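Local coordinates for protein CurM Sulfotransferase (Moorea producta, PDB 4GBM) that probably transfers a sulfonate group from PAPS to an intermediate of curacin biosynthesis, as the sulfotransferase domain of a polyketide synthase, at residues I34-S39 / S157-L162. The protein carries 2 engineered substitutions. Residues are numbered along the deposited sequence; the frame is centred on the assembly and turned at random.
Sequences IIFILS and SKYIYL
Phe36 and Tyr159 run alongside each other on one face of two parallel strands, 35-39 and 158-162, their ring planes only 12° apart but slid so far that overlap is slight. In both, CG stands anti to the carbonyl carbon (chi1 -71° and -66°), which sends the rings off in nearly parallel planes. Along Phe36, CB meets Tyr159 CD1, CG and CD2 lie near Tyr159 CE1 (CD2 to CE1 3.4 Å), and CE2 ends beside Ser157 OG, near the ring plane. Tyr159 CD1 also touches Leu38 CD1 at 3.7 Å, while its hydroxyl is hydrogen-bonded to Glu151. An alanine in place of Tyr159 would probably open a gap beside Phe36 and Leu38 and leave Glu151 without this hydroxyl. On the other face Ile160 CD1 touches both Ile35 CG2 (3.7 Å) and Ile37 CG1 (4.0 Å). Between the faces runs a parallel ladder that includes Ile160 N to Phe36 O (2.8 Å); at its start Ser157 OG accepts Ile34 N at 3.1 Å. The pair is central in the parallel sheet of the sulfotransferase fold, with Ser39 near the bound adenosine-3'-5'-diphosphate. Alternate backbone groups thus pair between the two strands, while Ile35 and Ile37 bond to strand 132-136 and Tyr159 to Arg215 and His217, and mainly apolar and aromatic side chains pack on both faces.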
# COMPACT_ATOMS: atom_id res chain seq x y z
N ILE A 34 1.23 6.84 12.82
CA ILE A 34 1.01 7.20 11.42
C ILE A 34 -0.20 6.45 10.89
O ILE A 34 -0.96 5.87 11.67
CB ILE A 34 2.27 6.96 10.54
CG1 ILE A 34 2.67 5.48 10.49
CG2 ILE A 34 3.43 7.85 11.02
CD1 ILE A 34 3.71 5.16 9.42
N ILE A 35 -0.41 6.52 9.58
CA ILE A 35 -1.50 5.79 8.94
C ILE A 35 -0.89 4.73 8.02
O ILE A 35 -0.02 5.04 7.22
CB ILE A 35 -2.38 6.75 8.11
CG1 ILE A 35 -2.99 7.81 9.03
CG2 ILE A 35 -3.47 5.97 7.36
CD1 ILE A 35 -3.43 9.09 8.30
N PHE A 36 -1.34 3.48 8.17
CA PHE A 36 -0.91 2.41 7.26
C PHE A 36 -2.05 1.98 6.35
O PHE A 36 -3.21 1.93 6.77
CB PHE A 36 -0.45 1.18 8.04
CG PHE A 36 0.86 1.37 8.75
CD1 PHE A 36 2.07 1.21 8.07
CD2 PHE A 36 0.89 1.69 10.10
CE1 PHE A 36 3.28 1.39 8.73
CE2 PHE A 36 2.11 1.87 10.77
CZ PHE A 36 3.30 1.71 10.09
N ILE A 37 -1.73 1.69 5.08
CA ILE A 37 -2.70 1.02 4.21
C ILE A 37 -2.22 -0.42 4.03
O ILE A 37 -1.14 -0.66 3.49
CB ILE A 37 -2.86 1.70 2.82
CG1 ILE A 37 -3.43 3.11 2.97
CG2 ILE A 37 -3.78 0.84 1.92
CD1 ILE A 37 -3.37 3.97 1.70
N LEU A 38 -3.03 -1.36 4.51
CA LEU A 38 -2.70 -2.79 4.40
C LEU A 38 -3.61 -3.47 3.39
O LEU A 38 -4.83 -3.31 3.43
CB LEU A 38 -2.87 -3.49 5.75
CG LEU A 38 -2.09 -2.91 6.94
CD1 LEU A 38 -2.36 -3.76 8.16
CD2 LEU A 38 -0.59 -2.82 6.65
N SER A 39 -3.01 -4.26 2.51
CA SER A 39 -3.80 -4.96 1.51
C SER A 39 -3.02 -6.06 0.84
O SER A 39 -1.80 -6.11 0.92
CB SER A 39 -4.27 -3.99 0.41
OG SER A 39 -3.17 -3.58 -0.38
N SER A 157 -0.90 4.05 15.84
CA SER A 157 -1.16 4.20 14.40
C SER A 157 -2.56 3.75 14.02
O SER A 157 -3.18 2.93 14.72
CB SER A 157 -0.14 3.40 13.58
OG SER A 157 1.17 3.88 13.80
N LYS A 158 -3.06 4.28 12.92
CA LYS A 158 -4.33 3.84 12.36
C LYS A 158 -4.08 2.98 11.13
O LYS A 158 -3.14 3.22 10.37
CB LYS A 158 -5.22 5.03 12.01
CG LYS A 158 -5.86 5.67 13.23
CD LYS A 158 -6.81 6.79 12.82
CE LYS A 158 -7.51 7.39 14.03
NZ LYS A 158 -6.56 8.08 14.95
N TYR A 159 -4.93 1.98 10.95
CA TYR A 159 -4.80 1.02 9.87
C TYR A 159 -6.01 1.02 8.97
O TYR A 159 -7.14 0.82 9.42
CB TYR A 159 -4.60 -0.38 10.45
CG TYR A 159 -3.29 -0.48 11.17
CD1 TYR A 159 -2.14 -0.87 10.49
CD2 TYR A 159 -3.19 -0.18 12.53
CE1 TYR A 159 -0.92 -0.96 11.14
CE2 TYR A 159 -1.98 -0.26 13.19
CZ TYR A 159 -0.85 -0.66 12.49
OH TYR A 159 0.35 -0.75 13.14
N ILE A 160 -5.77 1.28 7.68
CA ILE A 160 -6.79 1.14 6.66
C ILE A 160 -6.61 -0.23 6.01
O ILE A 160 -5.57 -0.49 5.40
CB ILE A 160 -6.66 2.23 5.59
CG1 ILE A 160 -6.74 3.63 6.21
CG2 ILE A 160 -7.72 2.06 4.50
CD1 ILE A 160 -6.27 4.74 5.25
N TYR A 161 -7.62 -1.09 6.15
CA TYR A 161 -7.58 -2.43 5.58
C TYR A 161 -8.36 -2.42 4.29
O TYR A 161 -9.60 -2.34 4.30
CB TYR A 161 -8.15 -3.44 6.59
CG TYR A 161 -8.25 -4.88 6.13
CD1 TYR A 161 -7.43 -5.40 5.12
CD2 TYR A 161 -9.15 -5.75 6.75
CE1 TYR A 161 -7.54 -6.73 4.72
CE2 TYR A 161 -9.26 -7.08 6.37
CZ TYR A 161 -8.45 -7.57 5.36
OH TYR A 161 -8.58 -8.87 4.99
N LEU A 162 -7.63 -2.44 3.18
CA LEU A 162 -8.21 -2.41 1.84
C LEU A 162 -8.33 -3.83 1.30
O LEU A 162 -7.34 -4.56 1.26
CB LEU A 162 -7.35 -1.54 0.92
CG LEU A 162 -7.73 -1.46 -0.56
CD1 LEU A 162 -9.11 -0.83 -0.77
CD2 LEU A 162 -6.66 -0.69 -1.31